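Local coordinates for protein glycoside Hydrolase (Bacteroides uniformis, PDB 5T99) that probably hydrolyses galactose-containing sugars in the agarose-degrading pathway of a gut bacterium, being a family 2 glycoside hydrolase that binds the sugar mimic galacto-isofagomine, at residues M111-V116 / Q152-D157; G215-R220 / V238-G243; G289-C294 / P443-T448; P534-H539 / N669-K674. All blocks are in the same frame, centred on the assembly; numbering follows the deposited sequence.

From the N terminus the four contacts follow one another in series; none nests in or crosses another. Contact 1 closes a loop of 35 residues within the sugar-binding β-domain, pairing strands 114-118 and 146-153. Contact 2 closes a hairpin of 17 intervening residues in the next β-domain, about 22 Å from contact 1 between nearest atoms. Contact 3 spans 148 residues and joins the exit from that second domain to the loop entering barrel strand 447-451. Contact 4 spans 129 residues and ties barrel helix 534-543 to strand 670-673 of the following β-domain. Contacts 2 and 4 lie farthest apart, their centres 62 Å from each other, on opposite sides of the chain's centre.

Contact 1. Residues M111-V116 / Q152-D157; sequences MSEAKV and QLTPRD
Glu-113 stands at the junction where one antiparallel strand of the sugar-binding β-domain begins and its neighbour ends, and its side chain spans the gap to Arg-156. Its carboxylate oxygen OE1 forms a salt bridge with Arg-156 NE at 2.7 Å. This oxygen sits over one face of the guanidinium, with the carboxylate and guanidinium planes turned 30° apart. The bend at chi2 (-104°) of Glu-113 swings the acid out to the arginine, while its CB rests 3.3 Å from Thr-154 OG1. Its backbone O accepts a bond from Thr-154 N, the donor lying clearly off the carbonyl plane.

Further into the sheet, Lys-115 and Gln-152 form an antiparallel hydrogen-bonded pair, gripped by reciprocal bonds: Lys-115 N to Gln-152 O at 2.8 Å and Gln-152 N to Lys-115 O at 2.9 Å. The two side chains run alongside in a common direction, Lys-115 CD against Gln-152 OE1. On the other face of the sheet Leu-153 reaches Ala-114 with its CD2 branch, 3.6 Å from Ala-114 CB, while CD1 turns to Met-111 O. Strand 121-126 flanks 114-118 on its far edge. A water links the two segments: it accepts from Lys-115 NZ at 2.9 Å and also hydrogen-bonds Thr-154 OG1.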
loop_
_atom_site.group_PDB
_atom_site.type_symbol
_atom_site.label_atom_id
_atom_site.label_comp_id
_atom_site.label_asym_id
_atom_site.label_seq_id
_atom_site.Cartn_x
_atom_site.Cartn_y
_atom_site.Cartn_z
ATOM N N MET A 111 -5.853 -2.407 -15.485
ATOM C CA MET A 111 -6.062 -0.964 -15.475
ATOM C C MET A 111 -6.004 -0.398 -16.896
ATOM O O MET A 111 -4.943 -0.455 -17.526
ATOM C CB MET A 111 -4.967 -0.324 -14.617
ATOM C CG MET A 111 -5.170 1.148 -14.308
ATOM S SD MET A 111 -6.556 1.466 -13.197
ATOM C CE MET A 111 -5.876 0.852 -11.645
ATOM N N SER A 112 -7.100 0.114 -17.453
ATOM C CA SER A 112 -8.480 -0.046 -16.989
ATOM C C SER A 112 -9.311 -0.279 -18.247
ATOM O O SER A 112 -8.734 -0.389 -19.336
ATOM C CB SER A 112 -8.956 1.188 -16.204
ATOM O OG SER A 112 -8.635 2.399 -16.858
ATOM N N GLU A 113 -10.635 -0.399 -18.109
ATOM C CA GLU A 113 -11.537 -0.633 -19.242
ATOM C C GLU A 113 -11.144 -1.885 -19.992
ATOM O O GLU A 113 -10.683 -1.829 -21.139
ATOM C CB GLU A 113 -11.539 0.566 -20.177
ATOM C CG GLU A 113 -12.065 1.829 -19.535
ATOM C CD GLU A 113 -13.468 2.178 -19.984
ATOM O OE1 GLU A 113 -13.711 3.390 -20.154
ATOM O OE2 GLU A 113 -14.318 1.273 -20.164
ATOM N N ALA A 114 -11.291 -3.016 -19.313
ATOM C CA ALA A 114 -10.896 -4.294 -19.876
ATOM C C ALA A 114 -12.015 -4.916 -20.706
ATOM O O ALA A 114 -13.192 -4.857 -20.333
ATOM C CB ALA A 114 -10.464 -5.255 -18.778
ATOM N N LYS A 115 -11.625 -5.487 -21.844
ATOM C CA LYS A 115 -12.428 -6.475 -22.555
ATOM C C LYS A 115 -11.587 -7.754 -22.666
ATOM O O LYS A 115 -10.369 -7.670 -22.852
ATOM C CB LYS A 115 -12.798 -5.963 -23.940
ATOM C CG LYS A 115 -13.763 -4.786 -23.945
ATOM C CD LYS A 115 -14.324 -4.571 -25.344
ATOM C CE LYS A 115 -15.325 -3.431 -25.406
ATOM N NZ LYS A 115 -14.634 -2.116 -25.368
ATOM N N VAL A 116 -12.226 -8.920 -22.540
ATOM C CA VAL A 116 -11.514 -10.205 -22.598
ATOM C C VAL A 116 -12.201 -11.183 -23.547
ATOM O O VAL A 116 -13.430 -11.310 -23.534
ATOM C CB VAL A 116 -11.355 -10.856 -21.197
ATOM C CG1 VAL A 116 -10.539 -12.144 -21.280
ATOM C CG2 VAL A 116 -10.704 -9.876 -20.223
ATOM N N GLN A 152 -7.965 -6.675 -24.041
ATOM C CA GLN A 152 -7.793 -5.291 -24.485
ATOM C C GLN A 152 -8.141 -4.348 -23.335
ATOM O O GLN A 152 -9.229 -4.440 -22.748
ATOM C CB GLN A 152 -8.686 -4.976 -25.690
ATOM C CG GLN A 152 -8.494 -3.573 -26.269
ATOM C CD GLN A 152 -9.724 -3.031 -27.003
ATOM O OE1 GLN A 152 -10.867 -3.246 -26.598
ATOM N NE2 GLN A 152 -9.481 -2.293 -28.073
ATOM N N LEU A 153 -7.214 -3.445 -23.038
ATOM C CA LEU A 153 -7.427 -2.389 -22.076
ATOM C C LEU A 153 -7.533 -1.057 -22.817
ATOM O O LEU A 153 -6.683 -0.754 -23.651
ATOM C CB LEU A 153 -6.255 -2.360 -21.095
ATOM C CG LEU A 153 -6.023 -3.668 -20.331
ATOM C CD1 LEU A 153 -4.748 -3.572 -19.511
ATOM C CD2 LEU A 153 -7.200 -4.009 -19.437
ATOM N N THR A 154 -8.561 -0.263 -22.520
ATOM C CA THR A 154 -8.709 1.063 -23.136
ATOM C C THR A 154 -8.798 2.155 -22.076
ATOM O O THR A 154 -9.820 2.842 -21.977
ATOM C CB THR A 154 -9.907 1.129 -24.126
ATOM O OG1 THR A 154 -11.108 0.676 -23.494
ATOM C CG2 THR A 154 -9.639 0.262 -25.353
ATOM N N PRO A 155 -7.720 2.330 -21.279
ATOM C CA PRO A 155 -7.742 3.395 -20.278
ATOM C C PRO A 155 -7.884 4.774 -20.921
ATOM O O PRO A 155 -7.235 5.051 -21.936
ATOM C CB PRO A 155 -6.382 3.265 -19.580
ATOM C CG PRO A 155 -5.517 2.553 -20.565
ATOM C CD PRO A 155 -6.443 1.600 -21.251
ATOM N N ARG A 156 -8.727 5.610 -20.321
ATOM C CA ARG A 156 -9.047 6.932 -20.845
ATOM C C ARG A 156 -8.254 8.006 -20.134
ATOM O O ARG A 156 -7.865 7.840 -18.979
ATOM C CB ARG A 156 -10.532 7.219 -20.653
ATOM C CG ARG A 156 -11.452 6.228 -21.338
ATOM C CD ARG A 156 -12.892 6.695 -21.235
ATOM N NE ARG A 156 -13.845 5.675 -21.672
ATOM C CZ ARG A 156 -15.172 5.817 -21.652
ATOM N NH1 ARG A 156 -15.724 6.952 -21.220
ATOM N NH2 ARG A 156 -15.953 4.819 -22.073
ATOM N N ASP A 157 -8.028 9.123 -20.821
ATOM C CA ASP A 157 -7.421 10.278 -20.180
ATOM C C ASP A 157 -8.473 10.869 -19.249
ATOM O O ASP A 157 -9.669 10.681 -19.458
ATOM C CB ASP A 157 -6.909 11.323 -21.203
ATOM C CG ASP A 157 -5.800 12.250 -20.620
ATOM O OD1 ASP A 157 -5.549 12.261 -19.383
ATOM O OD2 ASP A 157 -5.164 12.979 -21.414
HETATM O O HOH W 1 -10.320 4.654 -17.982
HETATM O O HOH W 2 -13.196 -1.431 -22.893
#

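Contact 2. Residues G215-R220 / V238-G243; sequences GKFNIR and VEVAAG
Val-240 O is held by two donors: Gly-215 N across the contact, at 3.2 Å, and the side-chain amide of Asn-209, at the end of strand 198-209. The Gly-215 bond is nearly straight at the hydrogen (169°), though its donor is tilted away from the carbonyl plane. The reverse bond runs from Val-240 N to Gly-215 O, at 3.0 Å.

Two residues along, Phe-217 and Val-238 make the second hydrogen-bonded pair; Phe-217 N to Val-238 O and Val-238 N to Phe-217 O are both 3.0 Å. Between them Lys-216 faces Glu-239 in a non-hydrogen-bonded pair. This is the end, remote from the turn, of a β-hairpin made by strands 215-224 and 230-240, in a domain whose family position fits the immunoglobulin-like β-sandwich of these hydrolases.

The two faces of the hairpin differ in character. On one, the aliphatic stems of Lys-216 and Glu-239 touch, Lys-216 CD lying 3.8 Å from Glu-239 CG, while their charged ends stay well apart. On the other, the ring of Phe-217 crosses Val-240 at about a right angle, CE2 coming to 4.2 Å from Val-240 CB. A chi1 of -50° sets CG beside the backbone N, and one ring face then lies against Gly-215 C, toward the rim; the glycine's lack of a side chain leaves room for it. Ile-219 CD1 meets Val-238 CG1 farther along, where Val-207 and Thr-248 also press on Val-238.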
loop_
_atom_site.group_PDB
_atom_site.type_symbol
_atom_site.label_atom_id
_atom_site.label_comp_id
_atom_site.label_asym_id
_atom_site.label_seq_id
_atom_site.Cartn_x
_atom_site.Cartn_y
_atom_site.Cartn_z
ATOM N N GLY A 215 -26.589 -33.494 -5.004
ATOM C CA GLY A 215 -25.635 -34.130 -4.095
ATOM C C GLY A 215 -25.631 -33.569 -2.681
ATOM O O GLY A 215 -26.059 -32.432 -2.444
ATOM N N LYS A 216 -25.169 -34.409 -1.748
ATOM C CA LYS A 216 -24.803 -34.007 -0.398
ATOM C C LYS A 216 -23.289 -34.188 -0.289
ATOM O O LYS A 216 -22.776 -35.272 -0.541
ATOM C CB LYS A 216 -25.530 -34.857 0.651
ATOM C CG LYS A 216 -25.161 -34.505 2.098
ATOM C CD LYS A 216 -26.333 -34.585 3.085
ATOM C CE LYS A 216 -26.479 -35.954 3.747
ATOM N NZ LYS A 216 -25.527 -36.154 4.880
ATOM N N PHE A 217 -22.583 -33.121 0.083
ATOM C CA PHE A 217 -21.117 -33.105 0.053
ATOM C C PHE A 217 -20.557 -32.819 1.432
ATOM O O PHE A 217 -21.091 -31.982 2.157
ATOM C CB PHE A 217 -20.628 -32.070 -0.951
ATOM C CG PHE A 217 -21.282 -32.191 -2.303
ATOM C CD1 PHE A 217 -20.975 -33.249 -3.144
ATOM C CD2 PHE A 217 -22.225 -31.261 -2.726
ATOM C CE1 PHE A 217 -21.578 -33.372 -4.386
ATOM C CE2 PHE A 217 -22.837 -31.382 -3.969
ATOM C CZ PHE A 217 -22.506 -32.437 -4.798
ATOM N N ASN A 218 -19.492 -33.530 1.796
ATOM C CA ASN A 218 -18.835 -33.326 3.086
ATOM C C ASN A 218 -17.737 -32.278 2.968
ATOM O O ASN A 218 -17.102 -32.149 1.928
ATOM C CB ASN A 218 -18.279 -34.646 3.644
ATOM C CG ASN A 218 -19.374 -35.570 4.163
ATOM O OD1 ASN A 218 -20.438 -35.125 4.583
ATOM N ND2 ASN A 218 -19.111 -36.866 4.139
ATOM N N ILE A 219 -17.541 -31.535 4.049
ATOM C CA ILE A 219 -16.566 -30.458 4.103
ATOM C C ILE A 219 -15.664 -30.715 5.293
ATOM O O ILE A 219 -16.164 -30.941 6.387
ATOM C CB ILE A 219 -17.245 -29.085 4.298
ATOM C CG1 ILE A 219 -18.234 -28.798 3.161
ATOM C CG2 ILE A 219 -16.207 -27.965 4.384
ATOM C CD1 ILE A 219 -19.270 -27.751 3.507
ATOM N N ARG A 220 -14.348 -30.676 5.072
ATOM C CA ARG A 220 -13.370 -30.805 6.142
ATOM C C ARG A 220 -12.491 -29.569 6.217
ATOM O O ARG A 220 -11.646 -29.342 5.342
ATOM C CB ARG A 220 -12.496 -32.031 5.939
ATOM C CG ARG A 220 -11.625 -32.344 7.140
ATOM C CD ARG A 220 -10.591 -33.400 6.816
ATOM N NE ARG A 220 -11.226 -34.648 6.397
ATOM C CZ ARG A 220 -10.598 -35.656 5.789
ATOM N NH1 ARG A 220 -9.296 -35.594 5.521
ATOM N NH2 ARG A 220 -11.286 -36.741 5.446
ATOM N N VAL A 238 -23.080 -29.891 3.085
ATOM C CA VAL A 238 -24.073 -29.095 2.384
ATOM C C VAL A 238 -24.743 -29.893 1.261
ATOM O O VAL A 238 -24.076 -30.611 0.525
ATOM C CB VAL A 238 -23.429 -27.791 1.868
ATOM C CG1 VAL A 238 -22.373 -28.074 0.803
ATOM C CG2 VAL A 238 -24.491 -26.821 1.364
ATOM N N GLU A 239 -26.071 -29.789 1.179
ATOM C CA GLU A 239 -26.844 -30.279 0.030
ATOM C C GLU A 239 -26.961 -29.174 -1.013
ATOM O O GLU A 239 -27.416 -28.077 -0.711
ATOM C CB GLU A 239 -28.258 -30.699 0.434
ATOM C CG GLU A 239 -28.353 -32.021 1.183
ATOM C CD GLU A 239 -29.645 -32.775 0.885
ATOM O OE1 GLU A 239 -30.487 -32.899 1.805
ATOM O OE2 GLU A 239 -29.818 -33.231 -0.274
ATOM N N VAL A 240 -26.557 -29.482 -2.237
ATOM C CA VAL A 240 -26.650 -28.551 -3.346
ATOM C C VAL A 240 -27.252 -29.288 -4.532
ATOM O O VAL A 240 -26.745 -30.336 -4.938
ATOM C CB VAL A 240 -25.263 -28.006 -3.738
ATOM C CG1 VAL A 240 -25.399 -26.809 -4.665
ATOM C CG2 VAL A 240 -24.446 -27.641 -2.496
ATOM N N ALA A 241 -28.334 -28.744 -5.083
ATOM C CA ALA A 241 -28.955 -29.304 -6.285
ATOM C C ALA A 241 -28.103 -29.051 -7.523
ATOM O O ALA A 241 -27.227 -28.168 -7.528
ATOM C CB ALA A 241 -30.348 -28.728 -6.486
ATOM N N ALA A 242 -28.380 -29.829 -8.571
ATOM C CA ALA A 242 -27.654 -29.740 -9.838
ATOM C C ALA A 242 -27.779 -28.353 -10.425
ATOM O O ALA A 242 -28.867 -27.778 -10.445
ATOM C CB ALA A 242 -28.185 -30.756 -10.831
ATOM N N GLY A 243 -26.645 -27.815 -10.865
ATOM C CA GLY A 243 -26.573 -26.484 -11.442
ATOM C C GLY A 243 -26.593 -25.338 -10.448
ATOM O O GLY A 243 -26.449 -24.183 -10.863
#

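Contact 3. Residues G289-C294 / P443-T448; sequences GIRKIC and PTRPST. With EDO (1,2-ethanediol), chain J.
Arg-291 and Arg-445 meet at about a right angle, their guanidinium planes 59° apart, with Arg-291 NH1 3.8 Å from Arg-445 NE. Each cation has acceptors of its own, which probably offset the mutual repulsion: Arg-445 forms a salt bridge with Asp-442 and bonds the carbonyls of Val-409, His-406 and Arg-404, while Arg-291 NE bonds Pro-407 O.

A bridging water accepts from Arg-291 NH2 at 2.8 Å, in the plane of that guanidinium, and donates to Thr-444 O at 3.1 Å. The same water sits above the centre of the Arg-445 guanidinium.

The pair lies at the end of the TIM barrel where its parallel strands begin, residues 289-294 leading from the preceding β-domain into the hairpin 293-302 and residues 443-448 into barrel strand 447-451. Ile-293 supplies the apolar part. With chi1 at 55°, CG1 lies between the backbone N and the carbonyl carbon, and from there CD1 reaches Pro-446 CD at 4.2 Å; the same methyl lies 3.4 Å from the carbonyl Thr-444 O.

A 1,2-ethanediol, probably from the crystallisation liquor, also bridges the two segments, and bonds the backbone O atoms of Val-189, Arg-404 and Asn-405. Gly-289 N donates to its O2 at 3.1 Å, its C1 lies over one face of the Arg-291 guanidinium, and Arg-445 NH2 makes a weak bond to O1, at the edge of its own guanidinium.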
loop_
_atom_site.group_PDB
_atom_site.type_symbol
_atom_site.label_atom_id
_atom_site.label_comp_id
_atom_site.label_asym_id
_atom_site.label_seq_id
_atom_site.Cartn_x
_atom_site.Cartn_y
_atom_site.Cartn_z
ATOM N N GLY A 289 -6.776 -14.491 10.773
ATOM C CA GLY A 289 -6.290 -14.210 12.109
ATOM C C GLY A 289 -7.417 -14.178 13.125
ATOM O O GLY A 289 -8.602 -14.119 12.764
ATOM N N ILE A 290 -7.026 -14.212 14.397
ATOM C CA ILE A 290 -7.954 -14.235 15.512
ATOM C C ILE A 290 -7.787 -12.962 16.344
ATOM O O ILE A 290 -6.847 -12.826 17.139
ATOM C CB ILE A 290 -7.761 -15.502 16.376
ATOM C CG1 ILE A 290 -7.895 -16.757 15.500
ATOM C CG2 ILE A 290 -8.760 -15.525 17.528
ATOM C CD1 ILE A 290 -7.819 -18.085 16.245
ATOM N N ARG A 291 -8.710 -12.031 16.145
ATOM C CA ARG A 291 -8.750 -10.790 16.907
ATOM C C ARG A 291 -10.178 -10.290 16.920
ATOM O O ARG A 291 -10.937 -10.565 15.986
ATOM C CB ARG A 291 -7.773 -9.732 16.334
ATOM C CG ARG A 291 -8.294 -8.780 15.248
ATOM C CD ARG A 291 -8.494 -9.484 13.933
ATOM N NE ARG A 291 -9.080 -8.617 12.900
ATOM C CZ ARG A 291 -10.391 -8.444 12.668
ATOM N NH1 ARG A 291 -10.773 -7.652 11.674
ATOM N NH2 ARG A 291 -11.331 -9.044 13.410
ATOM N N LYS A 292 -10.530 -9.586 17.991
ATOM C CA LYS A 292 -11.816 -8.904 18.091
ATOM C C LYS A 292 -11.615 -7.401 17.904
ATOM O O LYS A 292 -10.557 -6.841 18.254
ATOM C CB LYS A 292 -12.544 -9.195 19.415
ATOM C CG LYS A 292 -11.840 -8.747 20.690
ATOM C CD LYS A 292 -12.577 -9.260 21.925
ATOM C CE LYS A 292 -11.846 -8.951 23.230
ATOM N NZ LYS A 292 -12.036 -10.005 24.269
ATOM N N ILE A 293 -12.624 -6.772 17.307
ATOM C CA ILE A 293 -12.652 -5.324 17.158
ATOM C C ILE A 293 -13.988 -4.796 17.633
ATOM O O ILE A 293 -15.001 -5.480 17.598
ATOM C CB ILE A 293 -12.353 -4.847 15.716
ATOM C CG1 ILE A 293 -13.296 -5.493 14.693
ATOM C CG2 ILE A 293 -10.889 -5.103 15.371
ATOM C CD1 ILE A 293 -13.435 -4.695 13.420
ATOM N N CYS A 294 -13.971 -3.554 18.067
ATOM C CA CYS A 294 -15.120 -2.951 18.709
ATOM C C CYS A 294 -14.923 -1.440 18.646
ATOM O O CYS A 294 -13.794 -0.966 18.673
ATOM C CB CYS A 294 -15.192 -3.438 20.164
ATOM S SG CYS A 294 -16.793 -3.195 20.933
ATOM N N PRO A 443 -21.082 -7.436 8.508
ATOM C CA PRO A 443 -21.354 -6.659 9.726
ATOM C C PRO A 443 -20.264 -6.737 10.800
ATOM O O PRO A 443 -20.404 -6.064 11.811
ATOM C CB PRO A 443 -22.658 -7.262 10.246
ATOM C CG PRO A 443 -22.640 -8.658 9.739
ATOM C CD PRO A 443 -21.970 -8.608 8.398
ATOM N N THR A 444 -19.196 -7.517 10.582
ATOM C CA THR A 444 -18.096 -7.640 11.567
ATOM C C THR A 444 -17.081 -6.493 11.524
ATOM O O THR A 444 -16.108 -6.499 12.297
ATOM C CB THR A 444 -17.305 -8.963 11.407
ATOM O OG1 THR A 444 -16.448 -8.884 10.264
ATOM C CG2 THR A 444 -18.247 -10.155 11.277
ATOM N N ARG A 445 -17.287 -5.545 10.607
ATOM C CA ARG A 445 -16.409 -4.395 10.436
ATOM C C ARG A 445 -17.253 -3.173 10.120
ATOM O O ARG A 445 -18.171 -3.264 9.306
ATOM C CB ARG A 445 -15.450 -4.635 9.276
ATOM C CG ARG A 445 -14.409 -5.721 9.512
ATOM C CD ARG A 445 -13.501 -5.845 8.298
ATOM N NE ARG A 445 -12.549 -6.951 8.391
ATOM C CZ ARG A 445 -12.815 -8.236 8.159
ATOM N NH1 ARG A 445 -14.031 -8.649 7.819
ATOM N NH2 ARG A 445 -11.835 -9.132 8.283
ATOM N N PRO A 446 -16.955 -2.027 10.758
ATOM C CA PRO A 446 -17.743 -0.819 10.495
ATOM C C PRO A 446 -17.486 -0.181 9.141
ATOM O O PRO A 446 -16.397 -0.328 8.584
ATOM C CB PRO A 446 -17.300 0.135 11.606
ATOM C CG PRO A 446 -15.948 -0.339 11.985
ATOM C CD PRO A 446 -16.040 -1.824 11.901
ATOM N N SER A 447 -18.501 0.513 8.623
ATOM C CA SER A 447 -18.347 1.376 7.461
ATOM C C SER A 447 -17.810 2.734 7.896
ATOM O O SER A 447 -18.007 3.169 9.028
ATOM C CB SER A 447 -19.689 1.568 6.767
ATOM O OG SER A 447 -20.627 2.202 7.621
ATOM N N THR A 448 -17.145 3.412 6.975
ATOM C CA THR A 448 -16.648 4.754 7.214
ATOM C C THR A 448 -16.588 5.510 5.889
ATOM O O THR A 448 -16.921 4.963 4.829
ATOM C CB THR A 448 -15.263 4.698 7.905
ATOM O OG1 THR A 448 -14.856 6.002 8.353
ATOM C CG2 THR A 448 -14.217 4.127 6.965
HETATM C C1 EDO J . -11.668 -12.052 10.174
HETATM O O1 EDO J . -12.677 -12.163 9.137
HETATM C C2 EDO J . -10.784 -13.300 10.282
HETATM O O2 EDO J . -9.399 -13.032 9.974
HETATM O O HOH W 3 -13.559 -8.288 11.915
#

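Contact 4. Residues P534-H539 / N669-K674; sequences PDIEFH and NTFQSK
Asp-535, in the first turn of helix 534-543, points at strand 670-673 and accepts a hydrogen bond from Ser-673 OG on OD1. The modelled OG to OD1 separation of 2.5 Å is very short, and its exact length is doubtful. The same OD1 forms a salt bridge with Arg-676, and Ser-673 OG accepts from Tyr-675 N. Asp-535 CB also approaches Phe-671 CE2.

Next along the helix, Ile-536 lays its CD1 over one face of the Phe-671 ring, 4.0 Å from the centroid and 17° off the ring normal, a CH-pi contact. The isoleucine and the phenylalanine come from opposite directions and overlap.

One turn later, His-539 receives the edge of the same ring. Phe-671 CZ comes to 3.9 Å from His-539 CG, with centroids 5.4 Å apart and planes at 63°, an edge-to-face pair. Phe-671 reaches this place with CG anti to its backbone N, chi1 179°. His-539 ND1 is buried here without a polar partner in the model.

Phe-671 thus inserts against one side of the helix, joining a barrel helix that lies between strands 490-495 and 549-552 to the two-stranded antiparallel sheet 657-660/670-673: a domain interface between the TIM barrel and the β-domain that follows it.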
loop_
_atom_site.group_PDB
_atom_site.type_symbol
_atom_site.label_atom_id
_atom_site.label_comp_id
_atom_site.label_asym_id
_atom_site.label_seq_id
_atom_site.Cartn_x
_atom_site.Cartn_y
_atom_site.Cartn_z
ATOM N N PRO A 534 2.456 18.922 10.604
ATOM C CA PRO A 534 2.087 17.839 11.530
ATOM C C PRO A 534 1.840 18.276 12.981
ATOM O O PRO A 534 0.995 17.679 13.670
ATOM C CB PRO A 534 3.291 16.893 11.455
ATOM C CG PRO A 534 3.826 17.087 10.081
ATOM C CD PRO A 534 3.606 18.542 9.756
ATOM N N ASP A 535 2.569 19.303 13.420
ATOM C CA ASP A 535 2.471 19.842 14.791
ATOM C C ASP A 535 1.020 20.229 15.138
ATOM O O ASP A 535 0.577 20.045 16.275
ATOM C CB ASP A 535 3.372 21.093 14.985
ATOM C CG ASP A 535 4.772 20.948 14.369
ATOM O OD1 ASP A 535 5.785 21.291 15.028
ATOM O OD2 ASP A 535 4.857 20.516 13.202
ATOM N N ILE A 536 0.306 20.776 14.148
ATOM C CA ILE A 536 -1.091 21.198 14.305
ATOM C C ILE A 536 -2.006 19.990 14.554
ATOM O O ILE A 536 -2.883 20.053 15.424
ATOM C CB ILE A 536 -1.579 22.017 13.069
ATOM C CG1 ILE A 536 -0.868 23.375 12.995
ATOM C CG2 ILE A 536 -3.095 22.211 13.062
ATOM C CD1 ILE A 536 -1.267 24.362 14.081
ATOM N N GLU A 537 -1.811 18.901 13.808
ATOM C CA GLU A 537 -2.619 17.693 14.044
ATOM C C GLU A 537 -2.329 17.098 15.430
ATOM O O GLU A 537 -3.264 16.783 16.176
ATOM C CB GLU A 537 -2.409 16.639 12.960
ATOM C CG GLU A 537 -3.466 15.532 12.958
ATOM C CD GLU A 537 -4.877 16.012 12.671
ATOM O OE1 GLU A 537 -5.051 16.933 11.836
ATOM O OE2 GLU A 537 -5.810 15.447 13.268
ATOM N N PHE A 538 -1.043 16.979 15.777
ATOM C CA PHE A 538 -0.644 16.464 17.098
ATOM C C PHE A 538 -1.336 17.236 18.215
ATOM O O PHE A 538 -1.878 16.637 19.149
ATOM C CB PHE A 538 0.880 16.530 17.328
ATOM C CG PHE A 538 1.701 15.769 16.318
ATOM C CD1 PHE A 538 1.151 14.744 15.531
ATOM C CD2 PHE A 538 3.040 16.070 16.169
ATOM C CE1 PHE A 538 1.919 14.074 14.604
ATOM C CE2 PHE A 538 3.823 15.392 15.244
ATOM C CZ PHE A 538 3.266 14.395 14.461
ATOM N N HIS A 539 -1.310 18.563 18.094
ATOM C CA HIS A 539 -1.937 19.442 19.060
ATOM C C HIS A 539 -3.426 19.137 19.215
ATOM O O HIS A 539 -3.901 18.914 20.332
ATOM C CB HIS A 539 -1.740 20.905 18.651
ATOM C CG HIS A 539 -2.281 21.875 19.647
ATOM N ND1 HIS A 539 -3.374 22.675 19.389
ATOM C CD2 HIS A 539 -1.909 22.139 20.918
ATOM C CE1 HIS A 539 -3.634 23.413 20.451
ATOM N NE2 HIS A 539 -2.764 23.103 21.396
ATOM N N ASN A 669 -1.479 33.893 13.417
ATOM C CA ASN A 669 -0.816 33.390 12.218
ATOM C C ASN A 669 0.162 32.267 12.562
ATOM O O ASN A 669 0.101 31.189 11.976
ATOM C CB ASN A 669 -0.078 34.528 11.494
ATOM C CG ASN A 669 0.309 34.167 10.061
ATOM O OD1 ASN A 669 1.120 33.264 9.823
ATOM N ND2 ASN A 669 -0.264 34.885 9.099
ATOM N N THR A 670 1.065 32.543 13.501
ATOM C CA THR A 670 2.104 31.592 13.919
ATOM C C THR A 670 1.643 30.657 15.042
ATOM O O THR A 670 0.718 30.978 15.796
ATOM C CB THR A 670 3.365 32.326 14.408
ATOM O OG1 THR A 670 3.031 33.184 15.508
ATOM C CG2 THR A 670 3.988 33.139 13.271
ATOM N N PHE A 671 2.321 29.514 15.147
ATOM C CA PHE A 671 2.041 28.499 16.170
ATOM C C PHE A 671 3.303 28.217 17.014
ATOM O O PHE A 671 4.393 27.993 16.460
ATOM C CB PHE A 671 1.518 27.218 15.489
ATOM C CG PHE A 671 1.218 26.092 16.444
ATOM C CD1 PHE A 671 0.177 26.201 17.363
ATOM C CD2 PHE A 671 1.978 24.918 16.428
ATOM C CE1 PHE A 671 -0.096 25.171 18.250
ATOM C CE2 PHE A 671 1.706 23.884 17.314
ATOM C CZ PHE A 671 0.669 24.011 18.227
ATOM N N GLN A 672 3.152 28.255 18.342
ATOM C CA GLN A 672 4.213 27.834 19.263
ATOM C C GLN A 672 4.166 26.307 19.444
ATOM O O GLN A 672 3.351 25.795 20.215
ATOM C CB GLN A 672 4.080 28.531 20.632
ATOM C CG GLN A 672 4.091 30.061 20.618
ATOM C CD GLN A 672 5.294 30.669 19.908
ATOM O OE1 GLN A 672 5.142 31.409 18.936
ATOM N NE2 GLN A 672 6.492 30.354 20.382
ATOM N N SER A 673 5.042 25.590 18.738
ATOM C CA SER A 673 5.027 24.119 18.721
ATOM C C SER A 673 5.904 23.487 19.803
ATOM O O SER A 673 7.093 23.790 19.916
ATOM C CB SER A 673 5.456 23.595 17.348
ATOM O OG SER A 673 5.515 22.182 17.347
ATOM N N LYS A 674 5.320 22.582 20.579
ATOM C CA LYS A 674 6.092 21.788 21.536
ATOM C C LYS A 674 6.742 20.554 20.905
ATOM O O LYS A 674 7.358 19.774 21.616
ATOM C CB LYS A 674 5.231 21.377 22.739
ATOM C CG LYS A 674 4.110 20.367 22.492
ATOM C CD LYS A 674 3.447 20.029 23.823
ATOM C CE LYS A 674 2.161 19.221 23.674
ATOM N NZ LYS A 674 1.268 19.354 24.872
#